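Local coordinates for Wnt inhibitor of Dorsal protein (Drosophila melanogaster, PDB 4KRR) that probably binds as a ligand to frizzled seven-transmembrane receptors and acts through Wnt signalling, this chain being its N-terminal domain and linker, at residues S112-A124 / N181-V195. Residues are numbered along the deposited sequence; the frame is centred on the assembly and turned at random.
Sequences SGAIGHNRRVVGA and NLKIMWQNIPLDSLV
H117 reaches from the helix into the loop that leads to strand 195-196. Its CB packs on I184 CD1. With CG anti to the backbone N, the imidazole is carried among the loop's backbone carbonyls: CD2 rests near the methyls of V195, CE1 meets P190 O at the ring edge and in plane, 3.4 Å away, and NE2 donates to S193 O at 2.9 Å. That carbonyl points almost straight at the donor (C=O...N 174°) yet lies somewhat out of the ring plane, and the N-H...O angle of 143° shows a bent bond. I189 CG2 sits 3.5 Å from NE2 of H117, the two side chains crossing obliquely.

The next residue, N118, pairs its amide with the backbone of V195 through both polar atoms. OD1 accepts from V195 N at 2.8 Å in the carbonyl plane, on a lone pair, while ND2 donates to V195 O at 2.9 Å, nearly straight at 174°; the two bonds together fix the amide's rotation where strand 195-196 begins.

Beyond it, V121 CG1 packs on L194 CD2 at 3.7 Å, and M168 of helix 158-170 touches both side chains. L191 lies at about a right angle to R120, its CD1 against the aliphatic CB and near NE, its CD2 against A124 CB. Waters bridge G113 O to I184 N and V121 O to L191 O.

Buried H117 and N118 thus find their partners in main-chain atoms: the chemistry implies that the loop and the start of its strand are held to helix 113-127 largely by side-chain-to-backbone bonds, with apolar contacts farther along the helix and two bridging waters adding to them.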
loop_
_atom_site.group_PDB
_atom_site.type_symbol
_atom_site.label_atom_id
_atom_site.label_comp_id
_atom_site.label_asym_id
_atom_site.label_seq_id
_atom_site.Cartn_x
_atom_site.Cartn_y
_atom_site.Cartn_z
ATOM N N SER A 112 2.165 15.415 6.061
ATOM C CA SER A 112 2.763 15.846 7.316
ATOM C C SER A 112 1.951 15.261 8.464
ATOM O O SER A 112 0.941 14.594 8.235
ATOM C CB SER A 112 2.800 17.374 7.398
ATOM O OG SER A 112 3.525 17.811 8.533
ATOM N N GLY A 113 2.392 15.503 9.693
ATOM C CA GLY A 113 1.715 14.959 10.856
ATOM C C GLY A 113 1.622 13.443 10.808
ATOM O O GLY A 113 2.583 12.765 10.445
ATOM N N ALA A 114 0.457 12.916 11.165
ATOM C CA ALA A 114 0.230 11.476 11.173
ATOM C C ALA A 114 0.228 10.918 9.754
ATOM O O ALA A 114 0.750 9.832 9.503
ATOM C CB ALA A 114 -1.083 11.153 11.867
ATOM N N ILE A 115 -0.366 11.673 8.835
ATOM C CA ILE A 115 -0.438 11.283 7.431
ATOM C C ILE A 115 0.947 11.045 6.835
ATOM O O ILE A 115 1.195 10.007 6.223
ATOM C CB ILE A 115 -1.169 12.347 6.592
ATOM C CG1 ILE A 115 -2.601 12.527 7.096
ATOM C CG2 ILE A 115 -1.169 11.960 5.124
ATOM C CD1 ILE A 115 -3.442 11.274 7.003
ATOM N N GLY A 116 1.844 12.008 7.025
ATOM C CA GLY A 116 3.194 11.909 6.503
ATOM C C GLY A 116 3.940 10.704 7.044
ATOM O O GLY A 116 4.615 9.993 6.299
ATOM N N HIS A 117 3.812 10.471 8.346
ATOM C CA HIS A 117 4.491 9.353 8.985
ATOM C C HIS A 117 3.980 8.024 8.452
ATOM O O HIS A 117 4.762 7.110 8.188
ATOM C CB HIS A 117 4.305 9.401 10.500
ATOM C CG HIS A 117 4.813 8.182 11.204
ATOM N ND1 HIS A 117 6.152 7.960 11.436
ATOM C CD2 HIS A 117 4.159 7.111 11.716
ATOM C CE1 HIS A 117 6.304 6.808 12.066
ATOM N NE2 HIS A 117 5.110 6.274 12.249
ATOM N N ASN A 118 2.665 7.923 8.297
ATOM C CA ASN A 118 2.045 6.677 7.862
ATOM C C ASN A 118 2.400 6.316 6.426
ATOM O O ASN A 118 2.518 5.143 6.088
ATOM C CB ASN A 118 0.526 6.731 8.046
ATOM C CG ASN A 118 0.118 6.715 9.508
ATOM O OD1 ASN A 118 0.873 6.257 10.368
ATOM N ND2 ASN A 118 -1.079 7.212 9.797
ATOM N N ARG A 119 2.576 7.325 5.579
ATOM C CA ARG A 119 2.994 7.067 4.209
ATOM C C ARG A 119 4.409 6.496 4.184
ATOM O O ARG A 119 4.721 5.621 3.375
ATOM C CB ARG A 119 2.889 8.331 3.356
ATOM C CG ARG A 119 1.468 8.841 3.216
ATOM C CD ARG A 119 1.387 10.013 2.264
ATOM N NE ARG A 119 0.062 10.624 2.271
ATOM C CZ ARG A 119 -0.283 11.661 1.516
ATOM N NH1 ARG A 119 0.602 12.198 0.691
ATOM N NH2 ARG A 119 -1.510 12.160 1.585
ATOM N N ARG A 120 5.258 6.984 5.086
ATOM C CA ARG A 120 6.594 6.420 5.255
ATOM C C ARG A 120 6.524 4.980 5.761
ATOM O O ARG A 120 7.317 4.134 5.352
ATOM C CB ARG A 120 7.432 7.276 6.210
ATOM C CG ARG A 120 7.913 8.586 5.608
ATOM C CD ARG A 120 8.604 9.462 6.645
ATOM N NE ARG A 120 9.684 8.760 7.332
ATOM C CZ ARG A 120 10.934 8.687 6.885
ATOM N NH1 ARG A 120 11.268 9.272 5.744
ATOM N NH2 ARG A 120 11.851 8.027 7.579
ATOM N N VAL A 121 5.571 4.710 6.651
ATOM C CA VAL A 121 5.388 3.364 7.190
ATOM C C VAL A 121 4.996 2.390 6.083
ATOM O O VAL A 121 5.572 1.312 5.959
ATOM C CB VAL A 121 4.313 3.335 8.297
ATOM C CG1 VAL A 121 4.013 1.897 8.720
ATOM C CG2 VAL A 121 4.757 4.166 9.491
ATOM N N VAL A 122 4.011 2.785 5.282
ATOM C CA VAL A 122 3.572 1.986 4.146
ATOM C C VAL A 122 4.700 1.814 3.130
ATOM O O VAL A 122 4.872 0.739 2.553
ATOM C CB VAL A 122 2.345 2.625 3.468
ATOM C CG1 VAL A 122 1.981 1.883 2.189
ATOM C CG2 VAL A 122 1.169 2.650 4.434
ATOM N N GLY A 123 5.472 2.875 2.924
ATOM C CA GLY A 123 6.598 2.835 2.011
ATOM C C GLY A 123 7.632 1.797 2.410
ATOM O O GLY A 123 8.075 1.002 1.583
ATOM N N ALA A 124 8.005 1.806 3.686
ATOM C CA ALA A 124 8.993 0.872 4.217
ATOM C C ALA A 124 8.504 -0.574 4.155
ATOM O O ALA A 124 9.286 -1.492 3.916
ATOM C CB ALA A 124 9.353 1.246 5.646
ATOM N N ASN A 181 0.186 19.569 11.057
ATOM C CA ASN A 181 0.999 20.424 10.205
ATOM C C ASN A 181 2.489 20.294 10.502
ATOM O O ASN A 181 3.327 20.814 9.764
ATOM C CB ASN A 181 0.554 21.883 10.345
ATOM C CG ASN A 181 -0.951 22.047 10.235
ATOM O OD1 ASN A 181 -1.592 22.614 11.121
ATOM N ND2 ASN A 181 -1.524 21.543 9.148
ATOM N N LEU A 182 2.816 19.602 11.588
ATOM C CA LEU A 182 4.213 19.418 11.973
ATOM C C LEU A 182 4.707 18.020 11.618
ATOM O O LEU A 182 3.989 17.036 11.789
ATOM C CB LEU A 182 4.407 19.685 13.467
ATOM C CG LEU A 182 4.055 21.101 13.932
ATOM C CD1 LEU A 182 4.255 21.241 15.430
ATOM C CD2 LEU A 182 4.869 22.139 13.171
ATOM N N LYS A 183 5.932 17.937 11.113
ATOM C CA LYS A 183 6.536 16.646 10.824
ATOM C C LYS A 183 6.890 15.947 12.128
ATOM O O LYS A 183 7.537 16.533 12.995
ATOM C CB LYS A 183 7.791 16.818 9.965
ATOM C CG LYS A 183 8.690 15.589 9.930
ATOM C CD LYS A 183 9.950 15.843 9.122
ATOM C CE LYS A 183 10.955 14.716 9.309
ATOM N NZ LYS A 183 10.395 13.388 8.932
ATOM N N ILE A 184 6.447 14.705 12.276
ATOM C CA ILE A 184 6.857 13.897 13.414
ATOM C C ILE A 184 8.342 13.616 13.264
ATOM O O ILE A 184 8.788 13.191 12.197
ATOM C CB ILE A 184 6.072 12.578 13.484
ATOM C CG1 ILE A 184 4.577 12.865 13.630
ATOM C CG2 ILE A 184 6.571 11.721 14.637
ATOM C CD1 ILE A 184 3.723 11.625 13.764
ATOM N N MET A 185 9.104 13.874 14.325
ATOM C CA MET A 185 10.562 13.777 14.283
ATOM C C MET A 185 11.048 12.445 13.717
ATOM O O MET A 185 10.531 11.383 14.065
ATOM C CB MET A 185 11.155 14.006 15.676
ATOM C CG MET A 185 12.673 14.081 15.699
ATOM S SD MET A 185 13.325 14.535 17.319
ATOM C CE MET A 185 12.865 13.101 18.287
ATOM N N TRP A 186 12.028 12.515 12.821
ATOM C CA TRP A 186 12.619 11.317 12.242
ATOM C C TRP A 186 13.297 10.494 13.331
ATOM O O TRP A 186 13.908 11.049 14.246
ATOM C CB TRP A 186 13.612 11.687 11.152
ATOM N N GLN A 187 13.169 9.174 13.229
ATOM C CA GLN A 187 13.728 8.245 14.213
ATOM C C GLN A 187 13.165 8.437 15.621
ATOM O O GLN A 187 13.799 8.059 16.606
ATOM C CB GLN A 187 15.261 8.306 14.235
ATOM C CG GLN A 187 15.926 7.633 13.048
ATOM C CD GLN A 187 17.117 6.784 13.454
ATOM O OE1 GLN A 187 17.277 5.658 12.985
ATOM N NE2 GLN A 187 17.959 7.322 14.330
ATOM N N ASN A 188 11.977 9.024 15.713
ATOM C CA ASN A 188 11.286 9.139 16.993
ATOM C C ASN A 188 10.262 8.020 17.147
ATOM O O ASN A 188 10.357 7.200 18.058
ATOM C CB ASN A 188 10.616 10.506 17.134
ATOM C CG ASN A 188 9.810 10.633 18.412
ATOM O OD1 ASN A 188 8.632 10.987 18.383
ATOM N ND2 ASN A 188 10.441 10.338 19.542
ATOM N N ILE A 189 9.285 7.990 16.247
ATOM C CA ILE A 189 8.322 6.897 16.197
ATOM C C ILE A 189 8.799 5.865 15.182
ATOM O O ILE A 189 9.158 6.224 14.061
ATOM C CB ILE A 189 6.915 7.401 15.817
ATOM C CG1 ILE A 189 6.391 8.361 16.886
ATOM C CG2 ILE A 189 5.948 6.233 15.631
ATOM C CD1 ILE A 189 4.977 8.836 16.642
ATOM N N PRO A 190 8.826 4.583 15.582
ATOM C CA PRO A 190 9.275 3.493 14.706
ATOM C C PRO A 190 8.543 3.476 13.366
ATOM O O PRO A 190 7.347 3.764 13.305
ATOM C CB PRO A 190 8.952 2.228 15.515
ATOM C CG PRO A 190 8.033 2.677 16.617
ATOM C CD PRO A 190 8.429 4.085 16.909
ATOM N N LEU A 191 9.269 3.139 12.306
ATOM C CA LEU A 191 8.730 3.187 10.953
ATOM C C LEU A 191 7.829 1.993 10.635
ATOM O O LEU A 191 7.254 1.913 9.550
ATOM C CB LEU A 191 9.870 3.275 9.934
ATOM C CG LEU A 191 9.601 4.103 8.676
ATOM C CD1 LEU A 191 9.281 5.545 9.046
ATOM C CD2 LEU A 191 10.791 4.041 7.731
ATOM N N ASP A 192 7.711 1.065 11.578
ATOM C CA ASP A 192 6.836 -0.088 11.396
ATOM C C ASP A 192 5.566 0.057 12.229
ATOM O O ASP A 192 4.818 -0.904 12.416
ATOM C CB ASP A 192 7.563 -1.391 11.743
ATOM C CG ASP A 192 7.982 -1.458 13.198
ATOM O OD1 ASP A 192 8.103 -0.393 13.834
ATOM O OD2 ASP A 192 8.193 -2.580 13.704
ATOM N N SER A 193 5.332 1.268 12.729
ATOM C CA SER A 193 4.128 1.562 13.500
ATOM C C SER A 193 3.301 2.659 12.841
ATOM O O SER A 193 3.795 3.759 12.596
ATOM C CB SER A 193 4.486 1.974 14.930
ATOM O OG SER A 193 5.112 0.915 15.634
ATOM N N LEU A 194 2.042 2.353 12.552
ATOM C CA LEU A 194 1.102 3.360 12.081
ATOM C C LEU A 194 0.646 4.196 13.267
ATOM O O LEU A 194 0.620 3.715 14.402
ATOM C CB LEU A 194 -0.108 2.700 11.418
ATOM C CG LEU A 194 0.130 1.927 10.120
ATOM C CD1 LEU A 194 -1.102 1.105 9.760
ATOM C CD2 LEU A 194 0.486 2.883 8.992
ATOM N N VAL A 195 0.288 5.449 13.010
ATOM C CA VAL A 195 -0.196 6.320 14.071
ATOM C C VAL A 195 -1.548 6.926 13.722
ATOM O O VAL A 195 -1.855 7.152 12.553
ATOM C CB VAL A 195 0.809 7.455 14.393
ATOM C CG1 VAL A 195 2.116 6.877 14.919
ATOM C CG2 VAL A 195 1.055 8.326 13.167
HETATM O O HOH W 1 5.379 13.448 9.875
HETATM O O HOH W 2 6.919 -0.233 7.684
#